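Cutinase-like protein (Cryptococcus sp., PDB 2CZQ) probably hydrolyses carboxylic ester bonds, as expected of a secreted cutinase-like enzyme with the alpha/beta hydrolase fold. Local coordinates at residues Y9-R15 against T42-Y48; L95-T100 against G147-W153; F105-K109 against G152-K156; C125-S129 against T157-A162; A162-C168 against N177-Y183. All blocks are in the same frame, centred on the assembly; numbering follows the deposited sequence. Where two conformers were deposited one is given.

Overall arrangement
The five contacts lie in one alpha/beta hydrolase domain built round a parallel sheet. Contact 1 pairs strands 9-14 and 41-45 at one border of that sheet. Contact 4 pairs strands 126-127 and 157-160 at the other border, its centre about 20 Å from that of contact 1. Contacts 2 and 3 share Gly152 and Trp153, and their centres are about 9 Å apart. They join the loop before strand 157-160 to helices 86-98 and 103-107. Contact 5 continues from contact 4 through Ala162 and the Cys161-Cys168 disulfide, with about 12 Å between centres. It holds Asp165 and His180, which with Ser85 fit a Ser-His-Asp triad. The centre of contact 3 lies about 25 Å from that of contact 5.

Contact 1 (Y9-R15 against T42-Y48); sequences YVLINTR and TIYNTVY
Asn13 and Asn45 sit side by side on the sheet face they share with Leu11 and Ile43. From CB, the Asn13 side chain turns between its own backbone N and carbonyl carbon (chi1 76°). This sends the amide toward the neighbouring strand. Asn13 CG lies 3.8 Å from Asn45 OD1. Asn13 OD1 accepts from Ser24 N, outside the pair. Asn13 ND2 passes 3.4 Å from Ile43 CG2 and donates to Asn45 OD1 at 2.9 Å. That bond lies in the acceptor's carbonyl plane, on a lone pair, although the two amide planes stand 77° apart. The backbones form a parallel ladder, with Leu11 and Asn13 each bonding through N and O to segment 42-48. On the other face Val10 CG1 packs 3.7 Å from Tyr44 CB. Where the strands end, Thr14 OG1 and Thr46 OG1 share a hydrogen bond of 2.7 Å. Tyr48 OH donates to Arg15 O at 2.7 Å, and Arg15 NH2 returns a bond to Tyr48 O at 2.9 Å. Arg15 NE is held by Glu19 O. The two strands belong to a beta-alpha-beta unit with helix 28-37, which covers Leu11 and Ile43. Helix 57-73 packs on Val10, Tyr44 and Thr46, and strand 78-84 continues the sheet beyond strand 9-14.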
# COMPACT_ATOMS: atom_id res chain seq x y z
N TYR A 9 0.67 -3.50 -16.05
CA TYR A 9 0.82 -3.45 -14.61
C TYR A 9 -0.53 -3.56 -13.91
O TYR A 9 -1.58 -3.30 -14.50
CB TYR A 9 1.55 -2.17 -14.17
CG TYR A 9 0.77 -0.92 -14.44
CD1 TYR A 9 0.88 -0.26 -15.67
CD2 TYR A 9 -0.09 -0.39 -13.49
CE1 TYR A 9 0.15 0.88 -15.93
CE2 TYR A 9 -0.83 0.75 -13.73
CZ TYR A 9 -0.71 1.38 -14.96
OH TYR A 9 -1.46 2.51 -15.19
N VAL A 10 -0.48 -3.96 -12.64
CA VAL A 10 -1.67 -4.08 -11.82
C VAL A 10 -1.45 -3.31 -10.53
O VAL A 10 -0.41 -3.45 -9.88
CB VAL A 10 -1.99 -5.55 -11.49
CG1 VAL A 10 -3.35 -5.66 -10.82
CG2 VAL A 10 -1.96 -6.41 -12.74
N LEU A 11 -2.44 -2.49 -10.19
CA LEU A 11 -2.50 -1.79 -8.92
C LEU A 11 -3.38 -2.65 -8.02
O LEU A 11 -4.61 -2.64 -8.15
CB LEU A 11 -3.07 -0.39 -9.10
CG LEU A 11 -2.41 0.46 -10.20
CD1 LEU A 11 -3.14 1.78 -10.38
CD2 LEU A 11 -0.93 0.71 -9.89
N ILE A 12 -2.74 -3.44 -7.17
CA ILE A 12 -3.46 -4.32 -6.26
C ILE A 12 -3.70 -3.52 -4.99
O ILE A 12 -2.75 -3.10 -4.33
CB ILE A 12 -2.62 -5.58 -5.94
CG1 ILE A 12 -2.44 -6.46 -7.19
CG2 ILE A 12 -3.25 -6.38 -4.78
CD1 ILE A 12 -1.48 -7.63 -7.01
N ASN A 13 -4.97 -3.29 -4.67
CA ASN A 13 -5.30 -2.50 -3.49
C ASN A 13 -6.18 -3.27 -2.53
O ASN A 13 -7.15 -3.92 -2.94
CB ASN A 13 -5.92 -1.14 -3.87
CG ASN A 13 -7.36 -1.25 -4.32
OD1 ASN A 13 -8.28 -0.95 -3.56
ND2 ASN A 13 -7.57 -1.69 -5.56
N THR A 14 -5.81 -3.21 -1.26
CA THR A 14 -6.51 -3.90 -0.19
C THR A 14 -7.12 -2.85 0.74
O THR A 14 -6.41 -1.98 1.27
CB THR A 14 -5.56 -4.84 0.55
OG1 THR A 14 -4.92 -5.69 -0.39
CG2 THR A 14 -6.34 -5.79 1.46
N ARG A 15 -8.43 -2.95 0.93
CA ARG A 15 -9.21 -1.90 1.56
C ARG A 15 -9.25 -2.01 3.08
O ARG A 15 -8.79 -2.99 3.67
CB ARG A 15 -10.63 -1.92 1.00
CG ARG A 15 -11.49 -3.05 1.53
CD ARG A 15 -12.69 -3.30 0.66
NE ARG A 15 -13.64 -4.26 1.21
CZ ARG A 15 -13.54 -5.57 1.10
NH1 ARG A 15 -12.49 -6.12 0.49
NH2 ARG A 15 -14.48 -6.35 1.61
N THR A 42 -4.44 -2.09 -14.79
CA THR A 42 -5.73 -2.44 -14.21
C THR A 42 -5.64 -2.29 -12.70
O THR A 42 -4.54 -2.27 -12.12
CB THR A 42 -6.17 -3.88 -14.55
OG1 THR A 42 -5.14 -4.79 -14.16
CG2 THR A 42 -6.38 -4.08 -16.06
N ILE A 43 -6.81 -2.18 -12.08
CA ILE A 43 -6.94 -2.02 -10.64
C ILE A 43 -7.60 -3.29 -10.10
O ILE A 43 -8.74 -3.59 -10.45
CB ILE A 43 -7.80 -0.78 -10.32
CG1 ILE A 43 -7.15 0.50 -10.87
CG2 ILE A 43 -8.02 -0.67 -8.81
CD1 ILE A 43 -8.08 1.69 -10.95
N TYR A 44 -6.87 -4.03 -9.27
CA TYR A 44 -7.38 -5.25 -8.68
C TYR A 44 -7.69 -5.01 -7.21
O TYR A 44 -6.81 -4.61 -6.45
CB TYR A 44 -6.38 -6.41 -8.80
CG TYR A 44 -6.93 -7.66 -8.16
CD1 TYR A 44 -7.96 -8.37 -8.77
CD2 TYR A 44 -6.48 -8.10 -6.91
CE1 TYR A 44 -8.51 -9.49 -8.19
CE2 TYR A 44 -7.03 -9.22 -6.31
CZ TYR A 44 -8.04 -9.92 -6.96
OH TYR A 44 -8.61 -11.04 -6.41
N ASN A 45 -8.93 -5.29 -6.83
CA ASN A 45 -9.38 -5.10 -5.45
C ASN A 45 -9.34 -6.42 -4.70
O ASN A 45 -10.10 -7.35 -4.98
CB ASN A 45 -10.80 -4.54 -5.42
CG ASN A 45 -11.00 -3.40 -6.40
OD1 ASN A 45 -10.19 -2.47 -6.46
ND2 ASN A 45 -12.08 -3.45 -7.16
N THR A 46 -8.43 -6.51 -3.74
CA THR A 46 -8.26 -7.73 -2.97
C THR A 46 -9.59 -8.20 -2.40
O THR A 46 -10.35 -7.42 -1.82
CB THR A 46 -7.28 -7.44 -1.85
OG1 THR A 46 -6.03 -7.06 -2.45
CG2 THR A 46 -6.97 -8.70 -1.03
N VAL A 47 -9.86 -9.50 -2.55
CA VAL A 47 -11.10 -10.07 -2.07
C VAL A 47 -10.89 -10.67 -0.69
O VAL A 47 -10.12 -11.62 -0.52
CB VAL A 47 -11.65 -11.14 -3.04
CG1 VAL A 47 -12.93 -11.74 -2.49
CG2 VAL A 47 -11.89 -10.54 -4.41
N TYR A 48 -11.58 -10.09 0.29
CA TYR A 48 -11.62 -10.61 1.65
C TYR A 48 -12.72 -9.88 2.39
O TYR A 48 -13.35 -8.98 1.83
CB TYR A 48 -10.25 -10.49 2.36
CG TYR A 48 -9.86 -9.15 2.94
CD1 TYR A 48 -9.86 -7.98 2.18
CD2 TYR A 48 -9.44 -9.07 4.27
CE1 TYR A 48 -9.47 -6.76 2.74
CE2 TYR A 48 -9.05 -7.86 4.84
CZ TYR A 48 -9.07 -6.72 4.07
OH TYR A 48 -8.67 -5.54 4.65
O HOH W 1 -3.13 -5.06 -16.01
O HOH W 2 -9.97 -4.98 -0.65

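Contact 2 (L95-T100 against G147-W153); sequences LQQLGT and GSVPSGW
Gln96 NE2 donates a nearly straight hydrogen bond to Ser148 O, at 3.1 Å and 171°. The acceptor oxygen lies in the plane of the Gln96 amide, but the donor is tilted from the carbonyl plane. The side chain is extended beyond CG, which carries the amide from the helix across to the loop. The carbonyls of Gln146 and Ser148, at the end of helix 143-146, both accept from this one amide nitrogen. At the other end of the contact, Trp153 NE1 makes a weak, bent bond to Gly99 O at 3.0 Å. Water 3 lies at the edge of the indole, in its plane. It donates to Leu95 O and accepts a weak bond from the same NE1.

The packing centres on Leu95. Its CD2 methyl sits over one face of Trp153, 3.6 Å from the centroid of the six-membered ring and only 5° off the normal, a CH-pi contact. Leu95 CD1 spreads toward the start of the indole side chain and also meets Val149 CG1 at 4.1 Å. Leu95 CB touches Pro150 CD at 3.8 Å. The proline ring touches both helix residues, with Pro150 CG near Gln96 CG. Farther out, Thr100 CG2 rests 3.8 Å from Trp153 CD1, while Leu98 CB approaches CZ2.

Gly99, the first residue past helix 86-98, leaves it with a positive phi. The arrangement is structural packing within the alpha/beta hydrolase fold: the end of this helix receives the tryptophan of the loop that leads into strand 157-160.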
# COMPACT_ATOMS: atom_id res chain seq x y z
N LEU A 95 4.22 -9.06 2.32
CA LEU A 95 5.66 -8.83 2.11
C LEU A 95 6.48 -9.81 2.93
O LEU A 95 7.48 -10.36 2.46
CB LEU A 95 6.07 -7.41 2.48
CG LEU A 95 5.25 -6.25 1.90
CD1 LEU A 95 5.91 -4.93 2.25
CD2 LEU A 95 5.05 -6.37 0.39
N GLN A 96 6.06 -10.03 4.17
CA GLN A 96 6.74 -10.96 5.07
C GLN A 96 6.75 -12.37 4.50
O GLN A 96 7.74 -13.10 4.63
CB GLN A 96 6.08 -10.94 6.45
CG GLN A 96 6.18 -9.60 7.16
CD GLN A 96 5.29 -9.50 8.39
OE1 GLN A 96 4.51 -10.40 8.68
NE2 GLN A 96 5.40 -8.38 9.10
N GLN A 97 5.65 -12.76 3.85
CA GLN A 97 5.54 -14.09 3.26
C GLN A 97 6.25 -14.21 1.92
O GLN A 97 6.79 -15.27 1.60
CB GLN A 97 4.07 -14.47 3.09
CG GLN A 97 3.39 -14.76 4.41
CD GLN A 97 1.95 -15.21 4.24
OE1 GLN A 97 1.55 -15.67 3.17
NE2 GLN A 97 1.17 -15.09 5.31
N LEU A 98 6.25 -13.14 1.13
CA LEU A 98 6.90 -13.17 -0.18
C LEU A 98 8.41 -13.26 -0.10
O LEU A 98 9.06 -13.83 -0.97
CB LEU A 98 6.50 -11.95 -1.01
CG LEU A 98 5.07 -11.92 -1.54
CD1 LEU A 98 4.77 -10.56 -2.16
CD2 LEU A 98 4.79 -13.04 -2.52
N GLY A 99 8.99 -12.69 0.95
CA GLY A 99 10.43 -12.64 1.07
C GLY A 99 11.01 -11.51 0.23
O GLY A 99 10.28 -10.70 -0.34
N THR A 100 12.34 -11.48 0.16
CA THR A 100 13.05 -10.34 -0.41
C THR A 100 13.88 -10.71 -1.63
O THR A 100 14.81 -9.99 -2.01
CB THR A 100 13.95 -9.65 0.65
OG1 THR A 100 14.81 -10.63 1.25
CG2 THR A 100 13.12 -9.13 1.81
N GLY A 147 4.32 -7.35 13.33
CA GLY A 147 5.55 -7.04 12.64
C GLY A 147 5.40 -5.90 11.67
O GLY A 147 4.38 -5.21 11.63
N SER A 148 6.44 -5.71 10.87
CA SER A 148 6.62 -4.50 10.09
C SER A 148 6.98 -4.82 8.64
O SER A 148 7.17 -5.98 8.27
CB SER A 148 7.75 -3.68 10.71
OG SER A 148 8.95 -4.44 10.74
N VAL A 149 7.05 -3.77 7.82
CA VAL A 149 7.63 -3.88 6.49
C VAL A 149 9.04 -4.44 6.65
O VAL A 149 9.85 -3.85 7.38
CB VAL A 149 7.70 -2.49 5.81
CG1 VAL A 149 8.46 -2.56 4.49
CG2 VAL A 149 6.31 -1.91 5.60
N PRO A 150 9.36 -5.58 6.03
CA PRO A 150 10.72 -6.13 6.16
C PRO A 150 11.78 -5.18 5.60
O PRO A 150 11.53 -4.45 4.65
CB PRO A 150 10.67 -7.42 5.35
CG PRO A 150 9.22 -7.76 5.29
CD PRO A 150 8.49 -6.44 5.21
N SER A 151 12.97 -5.22 6.20
CA SER A 151 14.06 -4.33 5.80
C SER A 151 14.32 -4.34 4.30
O SER A 151 14.56 -3.29 3.70
CB SER A 151 15.33 -4.63 6.60
OG SER A 151 15.82 -5.92 6.31
N GLY A 152 14.24 -5.52 3.68
CA GLY A 152 14.52 -5.67 2.25
C GLY A 152 13.47 -5.10 1.32
O GLY A 152 13.68 -5.05 0.11
N TRP A 153 12.34 -4.66 1.88
CA TRP A 153 11.25 -4.02 1.14
C TRP A 153 11.22 -2.50 1.31
O TRP A 153 10.56 -1.80 0.55
CB TRP A 153 9.91 -4.58 1.59
CG TRP A 153 9.57 -5.93 1.05
CD1 TRP A 153 9.84 -7.14 1.61
CD2 TRP A 153 8.87 -6.20 -0.16
NE1 TRP A 153 9.35 -8.15 0.82
CE2 TRP A 153 8.75 -7.60 -0.27
CE3 TRP A 153 8.32 -5.40 -1.17
CZ2 TRP A 153 8.11 -8.21 -1.35
CZ3 TRP A 153 7.69 -6.00 -2.24
CH2 TRP A 153 7.58 -7.40 -2.32
O HOH W 3 10.18 -10.15 3.01

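Contact 3 (F105-K109 against G152-K156); sequences FNAVK and GWVSK
Phe105 meets three residues of the 152-156 loop with different parts of its ring and backbone. Its CG stands anti to the backbone N (chi1 177°), and the ring reaches toward Trp153. The ring edge is directed at the indole face in a T-shaped stack, with planes 76° apart. Phe105 CD1 is the leading atom, 3.5 Å from Trp153 CZ2. Gly152 O approaches the rim of the phenyl ring near its plane, 3.5 Å from Phe105 CZ. One phenyl face carries the ammonium group of Lys156. Lys156 NZ lies 3.5 Å from the Phe105 ring centroid, 9° off the normal and over the ring centre, a cation-pi interaction. CE follows over the same ring.

The backbone of Phe105 grips the same nitrogen. Phe105 O accepts from Lys156 NZ at 2.7 Å, with the donor above the carbonyl plane.

Val108 begins the strand after the short helix. Its CB and CG1 meet the rim of the Trp153 six-membered ring, Val108 CG1 lying 3.6 Å from Trp153 CZ3. Val108 O gives Lys156 NZ a second acceptor at 2.8 Å. Lys109 adds only a backbone contact: Lys109 O lies 3.7 Å from Lys156 CB. Its own NZ turns back to Asn106 O, within the same segment.

The Lys156 chain runs extended beyond CG and delivers its charge to two carbonyl oxygens and an aromatic face. No carboxylate takes part across this contact. The positive charge is probably stabilised by the carbonyl dipoles and the pi cloud, which would together hold the ammonium group in position.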
# COMPACT_ATOMS: atom_id res chain seq x y z
N PHE A 105 8.91 -10.82 -5.65
CA PHE A 105 9.61 -9.65 -5.15
C PHE A 105 10.03 -8.73 -6.29
O PHE A 105 9.81 -7.52 -6.23
CB PHE A 105 10.85 -10.07 -4.35
CG PHE A 105 11.67 -8.91 -3.87
CD1 PHE A 105 11.30 -8.23 -2.71
CD2 PHE A 105 12.79 -8.49 -4.57
CE1 PHE A 105 12.04 -7.15 -2.26
CE2 PHE A 105 13.54 -7.40 -4.12
CZ PHE A 105 13.16 -6.73 -2.96
N ASN A 106 10.64 -9.29 -7.32
CA ASN A 106 11.13 -8.50 -8.44
C ASN A 106 10.01 -7.77 -9.19
O ASN A 106 10.21 -6.65 -9.66
CB ASN A 106 11.92 -9.37 -9.42
CG ASN A 106 13.26 -9.83 -8.85
OD1 ASN A 106 13.79 -9.25 -7.90
ND2 ASN A 106 13.81 -10.88 -9.44
N ALA A 107 8.85 -8.41 -9.28
CA ALA A 107 7.71 -7.85 -10.03
C ALA A 107 7.01 -6.72 -9.29
O ALA A 107 6.37 -5.86 -9.92
CB ALA A 107 6.72 -8.95 -10.37
N VAL A 108 7.10 -6.72 -7.96
CA VAL A 108 6.49 -5.67 -7.16
C VAL A 108 7.43 -4.47 -7.16
O VAL A 108 8.48 -4.47 -6.51
CB VAL A 108 6.16 -6.12 -5.73
CG1 VAL A 108 5.56 -4.96 -4.94
CG2 VAL A 108 5.19 -7.29 -5.74
N LYS A 109 7.06 -3.45 -7.92
CA LYS A 109 7.91 -2.27 -8.08
C LYS A 109 7.76 -1.27 -6.95
O LYS A 109 8.65 -0.46 -6.73
CB LYS A 109 7.66 -1.59 -9.43
CG LYS A 109 7.80 -2.51 -10.64
CD LYS A 109 9.15 -3.23 -10.70
CE LYS A 109 9.18 -4.21 -11.87
NZ LYS A 109 10.38 -5.09 -11.88
N GLY A 152 14.24 -5.52 3.68
CA GLY A 152 14.52 -5.67 2.25
C GLY A 152 13.47 -5.10 1.32
O GLY A 152 13.68 -5.05 0.11
N TRP A 153 12.34 -4.66 1.88
CA TRP A 153 11.25 -4.02 1.14
C TRP A 153 11.22 -2.50 1.31
O TRP A 153 10.56 -1.80 0.55
CB TRP A 153 9.91 -4.58 1.59
CG TRP A 153 9.57 -5.93 1.05
CD1 TRP A 153 9.84 -7.14 1.61
CD2 TRP A 153 8.87 -6.20 -0.16
NE1 TRP A 153 9.35 -8.15 0.82
CE2 TRP A 153 8.75 -7.60 -0.27
CE3 TRP A 153 8.32 -5.40 -1.17
CZ2 TRP A 153 8.11 -8.21 -1.35
CZ3 TRP A 153 7.69 -6.00 -2.24
CH2 TRP A 153 7.58 -7.40 -2.32
N VAL A 154 11.92 -2.00 2.33
CA VAL A 154 11.79 -0.59 2.72
C VAL A 154 12.11 0.38 1.58
O VAL A 154 11.42 1.38 1.41
CB VAL A 154 12.63 -0.29 3.98
CG1 VAL A 154 12.71 1.20 4.25
CG2 VAL A 154 12.03 -1.02 5.19
N SER A 155 13.14 0.07 0.78
CA SER A 155 13.59 0.98 -0.26
C SER A 155 12.58 1.21 -1.39
O SER A 155 12.70 2.19 -2.13
CB SER A 155 14.93 0.53 -0.84
OG SER A 155 14.77 -0.62 -1.63
N LYS A 156 11.59 0.34 -1.51
CA LYS A 156 10.54 0.54 -2.51
C LYS A 156 9.15 0.63 -1.88
O LYS A 156 8.14 0.38 -2.53
CB LYS A 156 10.61 -0.51 -3.63
CG LYS A 156 10.39 -1.93 -3.17
CD LYS A 156 10.62 -2.88 -4.34
CE LYS A 156 10.58 -4.32 -3.87
NZ LYS A 156 10.70 -5.28 -5.01

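Contact 4 (C125-S129 against T157-A162); sequences CNVDS and TLDVCA
Val127 and Val160 meet through their CG2 methyls at 3.8 Å, on one face of a short parallel strand pair. Val127 holds CG2 between its backbone N and carbonyl carbon. With CG1 anti to the backbone N (chi1 -177°), Val160 points that branch at Asp128 O and leaves CG2 to meet Val127. On the opposite face Asn126 and Asp159 run side by side, their amide and carboxylate planes 87° apart. Water 4 links them, donating to Asn126 OD1 at 2.8 Å and to Asp159 OD2 at 2.7 Å. Each has a further partner: Asn126 ND2 bonds to Lys120 O, and Asp159 OD2 accepts from Asn116 ND2. Three backbone bonds join the two segments, including Cys161 N to Val127 O at 2.9 Å. Cys125 CB sits close to Thr157 O. Near the end, Ser129 OG touches Ala162 CB.

The two strands belong to a beta-alpha-beta unit with helix 143-146. Strand 126-127 is outermost, and strand 108-114 flanks strand 157-160 on its other side. Helix 187-200 covers the valine face, where Met192 touches both Val127 and Val160.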
# COMPACT_ATOMS: atom_id res chain seq x y z
N CYS A 125 11.01 4.50 4.88
CA CYS A 125 9.83 4.54 4.03
C CYS A 125 8.72 5.40 4.64
O CYS A 125 7.74 5.70 3.96
CB CYS A 125 9.29 3.13 3.75
SG CYS A 125 9.01 2.11 5.23
N ASN A 126 8.85 5.77 5.92
CA ASN A 126 7.77 6.44 6.63
C ASN A 126 7.74 7.92 6.32
O ASN A 126 8.71 8.64 6.59
CB ASN A 126 7.94 6.32 8.15
CG ASN A 126 7.86 4.89 8.70
OD1 ASN A 126 7.56 3.98 7.93
ND2 ASN A 126 8.12 4.69 9.98
N VAL A 127 6.62 8.39 5.79
CA VAL A 127 6.39 9.82 5.60
C VAL A 127 5.01 10.21 6.12
O VAL A 127 4.15 9.35 6.35
CB VAL A 127 6.52 10.26 4.12
CG1 VAL A 127 7.92 9.97 3.58
CG2 VAL A 127 5.45 9.62 3.25
N ASP A 128 4.82 11.51 6.32
CA ASP A 128 3.52 12.04 6.70
C ASP A 128 2.73 12.46 5.45
O ASP A 128 3.16 12.21 4.33
CB ASP A 128 3.66 13.17 7.73
CG ASP A 128 4.47 14.34 7.22
OD1 ASP A 128 4.34 14.70 6.02
OD2 ASP A 128 5.24 14.98 7.97
N SER A 129 1.57 13.08 5.64
CA SER A 129 0.68 13.38 4.52
C SER A 129 1.25 14.43 3.57
O SER A 129 0.75 14.60 2.46
CB SER A 129 -0.68 13.82 5.02
OG SER A 129 -1.26 12.79 5.78
N THR A 157 9.11 1.02 -0.61
CA THR A 157 7.88 1.25 0.12
C THR A 157 7.75 2.72 0.49
O THR A 157 8.74 3.40 0.76
CB THR A 157 7.87 0.38 1.40
OG1 THR A 157 7.90 -1.01 1.03
CG2 THR A 157 6.57 0.53 2.19
N LEU A 158 6.51 3.19 0.50
CA LEU A 158 6.16 4.46 1.09
C LEU A 158 5.03 4.16 2.07
O LEU A 158 3.97 3.67 1.66
CB LEU A 158 5.67 5.44 0.03
CG LEU A 158 6.62 6.51 -0.50
CD1 LEU A 158 5.82 7.47 -1.37
CD2 LEU A 158 7.35 7.27 0.60
N ASP A 159 5.30 4.40 3.35
CA ASP A 159 4.32 4.18 4.41
C ASP A 159 3.87 5.54 4.93
O ASP A 159 4.59 6.21 5.69
CB ASP A 159 4.90 3.30 5.51
CG ASP A 159 3.85 2.81 6.48
OD1 ASP A 159 2.67 3.22 6.34
OD2 ASP A 159 4.14 2.02 7.41
N VAL A 160 2.69 5.95 4.48
CA VAL A 160 2.17 7.28 4.72
C VAL A 160 1.26 7.26 5.93
O VAL A 160 0.24 6.55 5.96
CB VAL A 160 1.41 7.80 3.48
CG1 VAL A 160 0.93 9.23 3.69
CG2 VAL A 160 2.28 7.70 2.23
N CYS A 161 1.64 8.03 6.95
CA CYS A 161 0.88 8.10 8.18
C CYS A 161 0.61 9.56 8.48
O CYS A 161 1.54 10.34 8.72
CB CYS A 161 1.67 7.47 9.34
SG CYS A 161 0.78 7.52 10.91
N ALA A 162 -0.66 9.94 8.43
CA ALA A 162 -1.07 11.30 8.74
C ALA A 162 -0.75 11.59 10.19
O ALA A 162 -1.01 10.77 11.06
CB ALA A 162 -2.56 11.48 8.48
O HOH W 4 6.39 1.54 8.82

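Contact 5 (A162-C168 against N177-Y183); sequences AYGDGVC and NAQHLSY
Asp165 OD2 accepts two short hydrogen bonds, from a histidine and a tyrosine. His180 ND1 reaches Asp165 OD2 at 2.8 Å on the syn side, nearly straight, with the oxygen in the plane of the imidazole. Tyr183 OH donates to the anti lone pair of Asp165 OD2 at 2.6 Å. Asp165 and His180, with Ser85, whose OG bonds to His180 NE2, fit the Ser-His-Asp triad of the alpha/beta hydrolase fold and are probably catalytic.

Several bonds hold the acid in place. Its CG is anti to the backbone N (chi1 170°), which turns the carboxylate toward helix 178-181. Asp165 OD1 accepts from Val167 N at 2.9 Å, an Asx turn, and also a weak bond from His180 ND1. Tyr183 OH in turn accepts from Ala162 N at 2.9 Å, so this hydroxyl joins the carboxylate to the backbone at the start of the loop.

A type II turn from Ala162 to Asp165 brings Gly164 O to Asn177 ND2 at 2.7 Å. Asn177 is also the N-cap of the short helix. Gln179 CB packs beside the Asp165 backbone. Val167 covers one face of the imidazole: Val167 CG2 lies 3.5 Å from the centroid of the His180 ring, 5° off the normal.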
# COMPACT_ATOMS: atom_id res chain seq x y z
N ALA A 162 -0.66 9.94 8.43
CA ALA A 162 -1.07 11.30 8.74
C ALA A 162 -0.75 11.59 10.19
O ALA A 162 -1.01 10.77 11.06
CB ALA A 162 -2.56 11.48 8.48
N TYR A 163 -0.19 12.77 10.47
CA TYR A 163 0.10 13.14 11.84
C TYR A 163 -1.16 13.00 12.68
O TYR A 163 -2.21 13.56 12.35
CB TYR A 163 0.63 14.57 11.91
CG TYR A 163 1.11 14.97 13.28
CD1 TYR A 163 0.21 15.43 14.25
CD2 TYR A 163 2.45 14.88 13.62
CE1 TYR A 163 0.65 15.81 15.51
CE2 TYR A 163 2.90 15.26 14.88
CZ TYR A 163 1.99 15.72 15.82
OH TYR A 163 2.41 16.10 17.08
N GLY A 164 -1.06 12.26 13.77
CA GLY A 164 -2.19 12.09 14.65
C GLY A 164 -3.22 11.06 14.25
O GLY A 164 -4.27 10.97 14.89
N ASP A 165 -2.95 10.27 13.21
CA ASP A 165 -3.79 9.10 12.89
C ASP A 165 -3.48 8.04 13.94
O ASP A 165 -2.38 7.50 13.96
CB ASP A 165 -3.45 8.62 11.48
CG ASP A 165 -4.07 7.28 11.14
OD1 ASP A 165 -4.63 6.61 12.03
OD2 ASP A 165 -4.04 6.85 9.96
N GLY A 166 -4.43 7.74 14.82
CA GLY A 166 -4.18 6.85 15.95
C GLY A 166 -3.89 5.40 15.61
O GLY A 166 -3.46 4.65 16.48
N VAL A 167 -4.13 5.00 14.37
CA VAL A 167 -3.88 3.62 13.95
C VAL A 167 -2.39 3.39 13.64
O VAL A 167 -1.82 2.37 14.02
CB VAL A 167 -4.78 3.24 12.76
CG1 VAL A 167 -4.45 1.84 12.25
CG2 VAL A 167 -6.25 3.33 13.15
N CYS A 168 -1.78 4.34 12.93
CA CYS A 168 -0.37 4.26 12.57
C CYS A 168 0.55 5.09 13.46
O CYS A 168 1.77 4.88 13.46
CB CYS A 168 -0.16 4.63 11.09
SG CYS A 168 -0.80 6.24 10.60
N ASN A 177 -9.69 8.09 14.24
CA ASN A 177 -10.12 9.47 14.32
C ASN A 177 -10.16 10.07 12.92
O ASN A 177 -9.93 9.36 11.93
CB ASN A 177 -9.20 10.25 15.26
CG ASN A 177 -7.72 10.11 14.90
OD1 ASN A 177 -7.35 9.53 13.88
ND2 ASN A 177 -6.86 10.67 15.75
N ALA A 178 -10.45 11.36 12.83
CA ALA A 178 -10.56 12.00 11.52
C ALA A 178 -9.30 11.81 10.69
O ALA A 178 -9.36 11.64 9.47
CB ALA A 178 -10.88 13.47 11.66
N GLN A 179 -8.15 11.82 11.36
CA GLN A 179 -6.88 11.68 10.67
C GLN A 179 -6.76 10.33 9.97
O GLN A 179 -6.24 10.24 8.86
CB GLN A 179 -5.72 11.91 11.64
CG GLN A 179 -5.55 13.36 12.07
CD GLN A 179 -6.61 13.86 13.05
OE1 GLN A 179 -7.33 13.08 13.67
NE2 GLN A 179 -6.69 15.17 13.19
N HIS A 180 -7.29 9.27 10.59
CA HIS A 180 -7.29 7.95 9.96
C HIS A 180 -8.20 7.89 8.75
O HIS A 180 -7.98 7.09 7.84
CB HIS A 180 -7.70 6.85 10.94
CG HIS A 180 -7.46 5.46 10.41
ND1 HIS A 180 -6.21 5.04 10.03
CD2 HIS A 180 -8.30 4.42 10.20
CE1 HIS A 180 -6.29 3.78 9.60
NE2 HIS A 180 -7.54 3.38 9.70
N LEU A 181 -9.23 8.73 8.75
CA LEU A 181 -10.25 8.75 7.70
C LEU A 181 -9.92 9.75 6.59
O LEU A 181 -10.65 9.84 5.61
CB LEU A 181 -11.63 9.06 8.31
CG LEU A 181 -12.06 8.18 9.49
CD1 LEU A 181 -13.38 8.67 10.06
CD2 LEU A 181 -12.16 6.71 9.09
N SER A 182 -8.82 10.48 6.74
CA SER A 182 -8.51 11.63 5.88
C SER A 182 -7.98 11.26 4.50
O SER A 182 -8.12 12.03 3.55
CB SER A 182 -7.50 12.56 6.59
OG SER A 182 -6.22 11.94 6.70
N TYR A 183 -7.36 10.09 4.40
CA TYR A 183 -6.55 9.77 3.24
C TYR A 183 -7.23 9.88 1.88
O TYR A 183 -6.61 10.37 0.95
CB TYR A 183 -5.88 8.41 3.37
CG TYR A 183 -5.03 8.27 4.60
CD1 TYR A 183 -3.72 8.74 4.63
CD2 TYR A 183 -5.54 7.66 5.74
CE1 TYR A 183 -2.95 8.60 5.77
CE2 TYR A 183 -4.78 7.52 6.88
CZ TYR A 183 -3.48 8.00 6.90
OH TYR A 183 -2.68 7.87 8.01